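PDB 5MT2: beta-galactosidase from Bacteroides thetaiotaomicron, which probably hydrolyses beta-galactosidic bonds to release terminal galactose from glycans, and folds as a five-bladed beta-propeller. Local coordinates for residues 50-55 against 372-377; 126-131 against 210-215; 223-228 against 272-277. All coordinates share one frame; numbering follows the deposited sequence.

Contact 1 of 3, residues 50-55 against 372-377; sequences AVAPTD and VRFPKP
Phe374 turns an edge of its ring to the pyrrolidine of Pro53: CD of the proline lies near the ring plane, 3.8 Å from CE1, and CG is close behind, so the two side chains meet obliquely rather than stacking. Ala52 CB reaches the same ring at a slant and more loosely, its closer neighbour being Val372 CG1 at 3.7 Å. That methyl stands anti to the backbone N (chi1 179°) and is thereby turned to the alanine, while both Val372 and Phe374 also lean on Leu49. One residue on, Pro375 CD comes within 3.4 Å of Pro53 O, and Pro375 CG packs 3.8 Å from the carbonyl carbon of Asp55. A water donates to Pro53 O at 2.6 Å and to Arg373 O at 2.7 Å, bridging two segments that have no direct hydrogen bond between them. An alanine in place of Pro53 would lose CG and CD and would probably leave the CE1 edge of Phe374 without its neighbour, opening a gap beside Ile60. Segment 50-55 runs off the end of strand 45-51, which pairs with strand 357-363 in the blade joining the chain ends; Ala50 and Val51 form a classic beta bulge opposite Ile359. Gln356 holds Pro375 O, but against segment 50-55 the tail relies mainly on apolar packing and one water.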
loop_
_atom_site.group_PDB
_atom_site.type_symbol
_atom_site.label_atom_id
_atom_site.label_comp_id
_atom_site.label_asym_id
_atom_site.label_seq_id
_atom_site.Cartn_x
_atom_site.Cartn_y
_atom_site.Cartn_z
ATOM N N ALA A 50 13.305 2.199 8.925
ATOM C CA ALA A 50 13.576 0.789 8.715
ATOM C C ALA A 50 14.345 0.583 7.438
ATOM O O ALA A 50 15.259 -0.245 7.393
ATOM C CB ALA A 50 12.247 0.039 8.616
ATOM N N VAL A 51 13.910 1.264 6.378
ATOM C CA VAL A 51 14.514 1.082 5.065
ATOM C C VAL A 51 14.612 2.467 4.483
ATOM O O VAL A 51 13.601 3.090 4.194
ATOM C CB VAL A 51 13.706 0.144 4.141
ATOM C CG1 VAL A 51 14.434 -0.038 2.829
ATOM C CG2 VAL A 51 13.468 -1.212 4.798
ATOM N N ALA A 52 15.841 2.956 4.349
ATOM C CA ALA A 52 16.069 4.325 3.918
ATOM C C ALA A 52 17.009 4.360 2.730
ATOM O O ALA A 52 17.951 3.569 2.663
ATOM C CB ALA A 52 16.656 5.150 5.032
ATOM N N PRO A 53 16.794 5.324 1.817
ATOM C CA PRO A 53 17.748 5.540 0.751
ATOM C C PRO A 53 19.076 6.062 1.301
ATOM O O PRO A 53 19.106 6.691 2.346
ATOM C CB PRO A 53 17.048 6.580 -0.136
ATOM C CG PRO A 53 16.222 7.376 0.818
ATOM C CD PRO A 53 15.759 6.381 1.847
ATOM N N THR A 54 20.149 5.750 0.593
ATOM C CA THR A 54 21.493 6.152 0.998
ATOM C C THR A 54 21.999 7.363 0.225
ATOM O O THR A 54 23.126 7.809 0.462
ATOM C CB THR A 54 22.482 4.974 0.813
ATOM O OG1 THR A 54 22.462 4.557 -0.557
ATOM C CG2 THR A 54 22.090 3.785 1.726
ATOM N N ASP A 55 21.187 7.873 -0.690
ATOM C CA ASP A 55 21.448 9.132 -1.363
ATOM C C ASP A 55 20.110 9.812 -1.616
ATOM O O ASP A 55 19.066 9.259 -1.258
ATOM C CB ASP A 55 22.288 8.922 -2.648
ATOM C CG ASP A 55 21.593 8.056 -3.675
ATOM O OD1 ASP A 55 20.402 8.307 -3.949
ATOM O OD2 ASP A 55 22.252 7.153 -4.245
ATOM N N VAL A 372 19.088 4.254 11.896
ATOM C CA VAL A 372 19.045 4.561 10.475
ATOM C C VAL A 372 18.634 6.012 10.284
ATOM O O VAL A 372 17.790 6.499 11.003
ATOM C CB VAL A 372 18.056 3.633 9.733
ATOM C CG1 VAL A 372 17.988 3.980 8.250
ATOM C CG2 VAL A 372 18.440 2.167 9.915
ATOM N N ARG A 373 19.293 6.700 9.346
ATOM C CA ARG A 373 19.014 8.092 9.049
ATOM C C ARG A 373 18.984 8.307 7.552
ATOM O O ARG A 373 19.666 7.609 6.802
ATOM C CB ARG A 373 20.108 8.991 9.647
ATOM C CG ARG A 373 20.122 9.010 11.172
ATOM C CD ARG A 373 18.870 9.648 11.732
ATOM N NE ARG A 373 18.902 9.812 13.167
ATOM C CZ ARG A 373 18.712 8.846 14.067
ATOM N NH1 ARG A 373 18.439 7.583 13.701
ATOM N NH2 ARG A 373 18.781 9.143 15.358
ATOM N N PHE A 374 18.220 9.295 7.111
ATOM C CA PHE A 374 18.391 9.821 5.775
ATOM C C PHE A 374 19.780 10.460 5.609
ATOM O O PHE A 374 20.389 10.922 6.579
ATOM C CB PHE A 374 17.356 10.911 5.490
ATOM C CG PHE A 374 15.933 10.409 5.264
ATOM C CD1 PHE A 374 15.627 9.464 4.303
ATOM C CD2 PHE A 374 14.890 11.004 5.935
ATOM C CE1 PHE A 374 14.320 9.067 4.089
ATOM C CE2 PHE A 374 13.577 10.615 5.713
ATOM C CZ PHE A 374 13.297 9.646 4.786
ATOM N N PRO A 375 20.257 10.539 4.357
ATOM C CA PRO A 375 21.480 11.271 4.142
ATOM C C PRO A 375 21.216 12.766 4.317
ATOM O O PRO A 375 20.072 13.183 4.528
ATOM C CB PRO A 375 21.838 10.949 2.697
ATOM C CG PRO A 375 20.582 10.510 2.041
ATOM C CD PRO A 375 19.706 9.952 3.121
ATOM N N LYS A 376 22.275 13.568 4.264
ATOM C CA LYS A 376 22.080 15.016 4.343
ATOM C C LYS A 376 21.236 15.462 3.150
ATOM O O LYS A 376 21.476 15.010 2.041
ATOM C CB LYS A 376 23.422 15.758 4.360
ATOM C CG LYS A 376 24.295 15.461 5.577
ATOM C CD LYS A 376 23.690 15.920 6.900
ATOM C CE LYS A 376 24.606 15.527 8.048
ATOM N NZ LYS A 376 24.000 15.822 9.376
ATOM N N PRO A 377 20.234 16.332 3.386
ATOM C CA PRO A 377 19.423 16.841 2.291
ATOM C C PRO A 377 20.161 17.841 1.437
ATOM O O PRO A 377 21.115 18.482 1.905
ATOM C CB PRO A 377 18.244 17.534 2.990
ATOM C CG PRO A 377 18.721 17.840 4.344
ATOM C CD PRO A 377 19.816 16.881 4.693
HETATM O O HOH W 1 20.477 6.234 4.566
#

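Contact 2 of 3, residues 126-131 against 210-215; sequences PALPDM and VYWDKD
Met131, a selenomethionine, lays its CE methyl over one face of the Tyr211 ring, 3.6 Å above the plane and shifted toward the rim, a CH-pi contact; the selenium sits obliquely, 3.7 Å from CD1, which makes it a Met-aromatic pair as well. The bend at chi3 (85°) folds the methyl back over the ring. Pro129 CG meets the same phenol at CE1, 3.6 Å away, coming in at a slant. Beside them the backbone N of Leu128 donates to Val210 O at 2.8 Å, a nearly straight bond (164°), and the leucine sends CD2 between Val210 CG1 at 3.9 Å and Trp212 CB at 4.0 Å. A water joins Pro129 O to Trp212 N. The loop that leaves strand 121-126, the first of one propeller blade, thus lies against strand 204-212, the first of the next. Farther out, Tyr211 is held by its hydroxyl, hydrogen-bonded to Ile276 N, and packs on Phe225. Gln140 fixes the loop through a bond from its NE2 to Leu128 O. The indole of Trp212 carries Lys214 CE over the centre of one face, 3.5 Å above it, while Tyr142 meets it edge-to-face and Lys214 NZ is held by Gln140 OE1.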
loop_
_atom_site.group_PDB
_atom_site.type_symbol
_atom_site.label_atom_id
_atom_site.label_comp_id
_atom_site.label_asym_id
_atom_site.label_seq_id
_atom_site.Cartn_x
_atom_site.Cartn_y
_atom_site.Cartn_z
ATOM N N PRO A 126 2.570 -7.556 -2.977
ATOM C CA PRO A 126 2.209 -8.957 -2.874
ATOM C C PRO A 126 0.729 -9.177 -2.594
ATOM O O PRO A 126 0.112 -8.413 -1.874
ATOM C CB PRO A 126 3.061 -9.433 -1.719
ATOM C CG PRO A 126 4.342 -8.647 -1.904
ATOM C CD PRO A 126 3.860 -7.284 -2.324
ATOM N N ALA A 127 0.196 -10.255 -3.170
ATOM C CA ALA A 127 -1.207 -10.566 -3.099
ATOM C C ALA A 127 -1.446 -11.773 -2.219
ATOM O O ALA A 127 -0.550 -12.555 -1.882
ATOM C CB ALA A 127 -1.745 -10.830 -4.483
ATOM N N LEU A 128 -2.723 -11.926 -1.888
ATOM C CA LEU A 128 -3.246 -13.055 -1.123
ATOM C C LEU A 128 -2.626 -13.181 0.275
ATOM O O LEU A 128 -2.285 -14.297 0.730
ATOM C CB LEU A 128 -3.159 -14.357 -1.917
ATOM C CG LEU A 128 -3.501 -14.285 -3.400
ATOM C CD1 LEU A 128 -3.451 -15.682 -4.000
ATOM C CD2 LEU A 128 -4.834 -13.616 -3.695
ATOM N N PRO A 129 -2.499 -12.045 0.985
ATOM C CA PRO A 129 -1.994 -12.166 2.334
ATOM C C PRO A 129 -2.963 -12.902 3.224
ATOM O O PRO A 129 -4.168 -12.827 3.040
ATOM C CB PRO A 129 -1.887 -10.714 2.803
ATOM C CG PRO A 129 -2.977 -10.013 2.039
ATOM C CD PRO A 129 -2.908 -10.661 0.681
ATOM N N ASP A 130 -2.461 -13.662 4.183
ATOM C CA ASP A 130 -3.337 -14.119 5.237
ATOM C C ASP A 130 -3.815 -12.847 5.957
ATOM O O ASP A 130 -3.033 -12.006 6.362
ATOM C CB ASP A 130 -2.637 -15.119 6.156
ATOM C CG ASP A 130 -3.567 -15.708 7.184
ATOM O OD1 ASP A 130 -3.844 -15.000 8.172
ATOM O OD2 ASP A 130 -3.998 -16.878 7.016
HETATM N N MSE A 131 -5.130 -12.719 6.073
HETATM C CA MSE A 131 -5.769 -11.488 6.562
HETATM C C MSE A 131 -6.005 -11.456 8.047
HETATM O O MSE A 131 -6.461 -10.451 8.563
HETATM C CB MSE A 131 -7.142 -11.330 5.885
HETATM C CG MSE A 131 -6.958 -11.050 4.406
HETATM SE SE MSE A 131 -8.695 -10.922 3.586
HETATM C CE MSE A 131 -8.996 -9.034 3.997
ATOM N N VAL A 210 -4.820 -7.697 -3.839
ATOM C CA VAL A 210 -5.801 -8.748 -4.023
ATOM C C VAL A 210 -5.825 -9.653 -2.795
ATOM O O VAL A 210 -4.807 -10.153 -2.338
ATOM C CB VAL A 210 -5.516 -9.525 -5.316
ATOM C CG1 VAL A 210 -6.529 -10.650 -5.487
ATOM C CG2 VAL A 210 -5.576 -8.592 -6.523
ATOM N N TYR A 211 -7.031 -9.873 -2.301
ATOM C CA TYR A 211 -7.278 -10.756 -1.185
ATOM C C TYR A 211 -7.973 -12.008 -1.669
ATOM O O TYR A 211 -8.839 -11.945 -2.554
ATOM C CB TYR A 211 -8.187 -10.043 -0.160
ATOM C CG TYR A 211 -7.525 -8.816 0.399
ATOM C CD1 TYR A 211 -6.502 -8.937 1.322
ATOM C CD2 TYR A 211 -7.868 -7.558 -0.040
ATOM C CE1 TYR A 211 -5.848 -7.833 1.814
ATOM C CE2 TYR A 211 -7.234 -6.426 0.445
ATOM C CZ TYR A 211 -6.217 -6.570 1.374
ATOM O OH TYR A 211 -5.547 -5.461 1.853
ATOM N N TRP A 212 -7.599 -13.138 -1.060
ATOM C CA TRP A 212 -8.325 -14.361 -1.285
ATOM C C TRP A 212 -9.385 -14.532 -0.217
ATOM O O TRP A 212 -9.100 -14.953 0.901
ATOM C CB TRP A 212 -7.381 -15.569 -1.293
ATOM C CG TRP A 212 -7.957 -16.826 -1.854
ATOM C CD1 TRP A 212 -9.236 -17.049 -2.275
ATOM C CD2 TRP A 212 -7.249 -18.058 -2.039
ATOM N NE1 TRP A 212 -9.363 -18.351 -2.716
ATOM C CE2 TRP A 212 -8.158 -18.989 -2.584
ATOM C CE3 TRP A 212 -5.930 -18.456 -1.806
ATOM C CZ2 TRP A 212 -7.790 -20.306 -2.894
ATOM C CZ3 TRP A 212 -5.563 -19.754 -2.108
ATOM C CH2 TRP A 212 -6.487 -20.669 -2.653
ATOM N N ASP A 213 -10.610 -14.175 -0.580
ATOM C CA ASP A 213 -11.761 -14.303 0.305
ATOM C C ASP A 213 -12.454 -15.621 0.012
ATOM O O ASP A 213 -13.336 -15.682 -0.832
ATOM C CB ASP A 213 -12.709 -13.125 0.080
ATOM C CG ASP A 213 -13.913 -13.182 0.968
ATOM O OD1 ASP A 213 -13.874 -13.946 1.958
ATOM O OD2 ASP A 213 -14.877 -12.446 0.678
ATOM N N LYS A 214 -12.064 -16.677 0.721
ATOM C CA LYS A 214 -12.603 -18.004 0.436
ATOM C C LYS A 214 -14.082 -18.087 0.785
ATOM O O LYS A 214 -14.779 -18.953 0.258
ATOM C CB LYS A 214 -11.800 -19.087 1.162
ATOM C CG LYS A 214 -10.359 -19.154 0.665
ATOM C CD LYS A 214 -9.653 -20.410 1.147
ATOM C CE LYS A 214 -8.176 -20.384 0.805
ATOM N NZ LYS A 214 -7.455 -19.402 1.658
ATOM N N ASP A 215 -14.561 -17.178 1.642
ATOM C CA ASP A 215 -15.998 -17.069 1.899
ATOM C C ASP A 215 -16.798 -16.418 0.786
ATOM O O ASP A 215 -18.022 -16.487 0.813
ATOM C CB ASP A 215 -16.253 -16.302 3.193
ATOM C CG ASP A 215 -15.828 -17.087 4.412
ATOM O OD1 ASP A 215 -15.926 -18.344 4.402
ATOM O OD2 ASP A 215 -15.407 -16.443 5.378
HETATM O O HOH W 2 -1.923 -7.549 -4.515
HETATM O O HOH W 3 -6.019 -12.783 1.156
#

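Contact 3 of 3, residues 223-228 against 272-277; sequences VMFYNA and GDAHIQ. With GOL (glycerol), chain B.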
loop_
_atom_site.group_PDB
_atom_site.type_symbol
_atom_site.label_atom_id
_atom_site.label_comp_id
_atom_site.label_asym_id
_atom_site.label_seq_id
_atom_site.Cartn_x
_atom_site.Cartn_y
_atom_site.Cartn_z
ATOM N N VAL A 223 -10.670 -10.609 -4.353
ATOM C CA VAL A 223 -11.187 -9.259 -4.132
ATOM C C VAL A 223 -10.034 -8.287 -4.144
ATOM O O VAL A 223 -9.160 -8.348 -3.305
ATOM C CB VAL A 223 -11.936 -9.177 -2.780
ATOM C CG1 VAL A 223 -12.497 -7.789 -2.543
ATOM C CG2 VAL A 223 -13.036 -10.233 -2.715
HETATM N N MSE A 224 -10.034 -7.396 -5.119
HETATM C CA MSE A 224 -8.991 -6.367 -5.200
HETATM C C MSE A 224 -9.523 -5.068 -4.646
HETATM O O MSE A 224 -10.541 -4.586 -5.101
HETATM C CB MSE A 224 -8.660 -6.125 -6.662
HETATM C CG MSE A 224 -7.508 -5.115 -6.757
HETATM SE SE MSE A 224 -7.338 -4.601 -8.642
HETATM C CE MSE A 224 -6.646 -6.301 -9.312
ATOM N N PHE A 225 -8.815 -4.492 -3.687
ATOM C CA PHE A 225 -9.029 -3.116 -3.258
ATOM C C PHE A 225 -7.952 -2.298 -3.906
ATOM O O PHE A 225 -6.747 -2.658 -3.831
ATOM C CB PHE A 225 -8.921 -2.977 -1.738
ATOM C CG PHE A 225 -10.192 -3.294 -1.040
ATOM C CD1 PHE A 225 -10.564 -4.605 -0.837
ATOM C CD2 PHE A 225 -11.028 -2.275 -0.607
ATOM C CE1 PHE A 225 -11.750 -4.908 -0.196
ATOM C CE2 PHE A 225 -12.211 -2.562 0.036
ATOM C CZ PHE A 225 -12.570 -3.882 0.239
ATOM N N TYR A 226 -8.346 -1.212 -4.545
ATOM C CA TYR A 226 -7.377 -0.374 -5.200
ATOM C C TYR A 226 -7.805 1.065 -5.148
ATOM O O TYR A 226 -8.976 1.357 -4.985
ATOM C CB TYR A 226 -7.098 -0.832 -6.632
ATOM C CG TYR A 226 -8.200 -0.744 -7.657
ATOM C CD1 TYR A 226 -9.296 -1.602 -7.618
ATOM C CD2 TYR A 226 -8.128 0.160 -8.726
ATOM C CE1 TYR A 226 -10.297 -1.541 -8.594
ATOM C CE2 TYR A 226 -9.106 0.202 -9.706
ATOM C CZ TYR A 226 -10.191 -0.660 -9.636
ATOM O OH TYR A 226 -11.162 -0.665 -10.593
ATOM N N ASN A 227 -6.832 1.962 -5.217
ATOM C CA ASN A 227 -7.158 3.373 -5.306
ATOM C C ASN A 227 -6.807 3.899 -6.667
ATOM O O ASN A 227 -5.910 3.404 -7.339
ATOM C CB ASN A 227 -6.564 4.227 -4.167
ATOM C CG ASN A 227 -5.052 4.112 -4.035
ATOM O OD1 ASN A 227 -4.550 3.061 -3.638
ATOM N ND2 ASN A 227 -4.331 5.217 -4.248
ATOM N N ALA A 228 -7.506 4.957 -7.046
ATOM C CA ALA A 228 -7.439 5.469 -8.412
ATOM C C ALA A 228 -7.899 6.909 -8.399
ATOM O O ALA A 228 -8.584 7.346 -7.477
ATOM C CB ALA A 228 -8.328 4.631 -9.331
ATOM N N GLY A 272 -6.251 6.426 0.044
ATOM C CA GLY A 272 -5.548 5.383 -0.672
ATOM C C GLY A 272 -4.869 4.313 0.132
ATOM O O GLY A 272 -4.899 4.293 1.372
ATOM N N ASP A 273 -4.231 3.435 -0.629
ATOM C CA ASP A 273 -3.428 2.301 -0.106
ATOM C C ASP A 273 -4.175 1.560 0.985
ATOM O O ASP A 273 -3.701 1.348 2.099
ATOM C CB ASP A 273 -2.018 2.725 0.293
ATOM C CG ASP A 273 -1.200 3.189 -0.894
ATOM O OD1 ASP A 273 -1.796 3.652 -1.886
ATOM O OD2 ASP A 273 0.044 3.069 -0.866
ATOM N N ALA A 274 -5.355 1.096 0.604
ATOM C CA ALA A 274 -6.153 0.274 1.503
ATOM C C ALA A 274 -5.428 -0.997 1.845
ATOM O O ALA A 274 -4.933 -1.682 0.948
ATOM C CB ALA A 274 -7.494 -0.088 0.881
ATOM N N HIS A 275 -5.390 -1.296 3.134
ATOM C CA HIS A 275 -4.758 -2.489 3.683
ATOM C C HIS A 275 -5.724 -3.093 4.691
ATOM O O HIS A 275 -5.966 -2.518 5.727
ATOM C CB HIS A 275 -3.405 -2.083 4.292
ATOM C CG HIS A 275 -2.825 -3.053 5.272
ATOM N ND1 HIS A 275 -2.575 -4.377 4.976
ATOM C CD2 HIS A 275 -2.422 -2.870 6.552
ATOM C CE1 HIS A 275 -2.063 -4.970 6.049
ATOM N NE2 HIS A 275 -1.970 -4.079 7.019
ATOM N N ILE A 276 -6.280 -4.264 4.359
ATOM C CA ILE A 276 -7.362 -4.834 5.124
ATOM C C ILE A 276 -6.900 -6.054 5.904
ATOM O O ILE A 276 -6.239 -6.946 5.351
ATOM C CB ILE A 276 -8.552 -5.159 4.233
ATOM C CG1 ILE A 276 -9.069 -3.844 3.599
ATOM C CG2 ILE A 276 -9.671 -5.825 5.018
ATOM C CD1 ILE A 276 -10.098 -4.036 2.530
ATOM N N GLN A 277 -7.269 -6.066 7.192
ATOM C CA GLN A 277 -7.141 -7.245 8.028
ATOM C C GLN A 277 -8.474 -7.583 8.669
ATOM O O GLN A 277 -9.348 -6.743 8.778
ATOM C CB GLN A 277 -6.042 -7.076 9.070
ATOM C CG GLN A 277 -4.669 -6.991 8.426
ATOM C CD GLN A 277 -3.543 -6.985 9.403
ATOM O OE1 GLN A 277 -3.427 -7.895 10.225
ATOM N NE2 GLN A 277 -2.710 -5.953 9.348
HETATM C C1 GOL B . 1.371 3.958 -4.127
HETATM O O1 GOL B . 1.492 4.125 -2.713
HETATM C C2 GOL B . 0.683 5.201 -4.719
HETATM O O2 GOL B . 1.534 6.319 -4.491
HETATM C C3 GOL B . -0.665 5.530 -4.073
HETATM O O3 GOL B . -1.504 4.399 -4.164
HETATM O O HOH W 4 -4.904 -1.555 -1.899
HETATM O O HOH W 5 -5.819 1.079 -2.201
#
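Direct polar contact between the strands centres on the Asn227 amide. Asp273 N donates to Asn227 OD1 at 3.0 Å with an N-H...O angle of 160°, yet the donor stands above the amide plane, 75° out of it, and so does not use a lone pair. Asn227 CG takes the position between the backbone N and the carbonyl carbon, which brings the amide against Gly272 CA, 3.6 Å from CG. Two waters bridge the strands: one donates to Asn227 OD1 at 2.8 Å and accepts from Ala274 N, and another donates to both Phe225 O and Ala274 O. Apolar packing takes over along the strands, where Ile276 CD1 lies over one face of the Phe225 ring, though modelled too close for its detail to be trusted, and Ala274 CB lies 4.2 Å from Phe225 CB. The bound glycerol, probably from the crystallisation liquor, accepts from Asn227 ND2 through O3 at 2.9 Å and donates through O1 to Asp273 OD2 at 2.6 Å; the approach of O3 to Asp273 OD1 is doubtfully short. Glu159 OE2, Lys334 NZ and the backbone N of Lys207 also bind it. The two strands run antiparallel, 165° between their directions. A small polyol held by such groups near the centre of the chain, probably close to the propeller axis, is consistent with the substrate pocket of a glycoside hydrolase of this fold.

In the fold
Contact 1 is a surface contact far from the other two, its centre about 33 Å from that of contact 2 and about 28 Å from that of contact 3; it lies by the blade that unites the chain ends and is apolar apart from one bridging water. Contacts 2 and 3 are buried, with centres about 12 Å apart, and share one sheet, since strands 204-212 and 222-231 are neighbours in it. They meet through Tyr211, whose N pairs with Val223 O, and through Met131, packed on Ile276. Contact 2 is mostly aromatic and apolar, whereas contact 3, nearest the centre of the chain, turns polar at its ligand-bearing end.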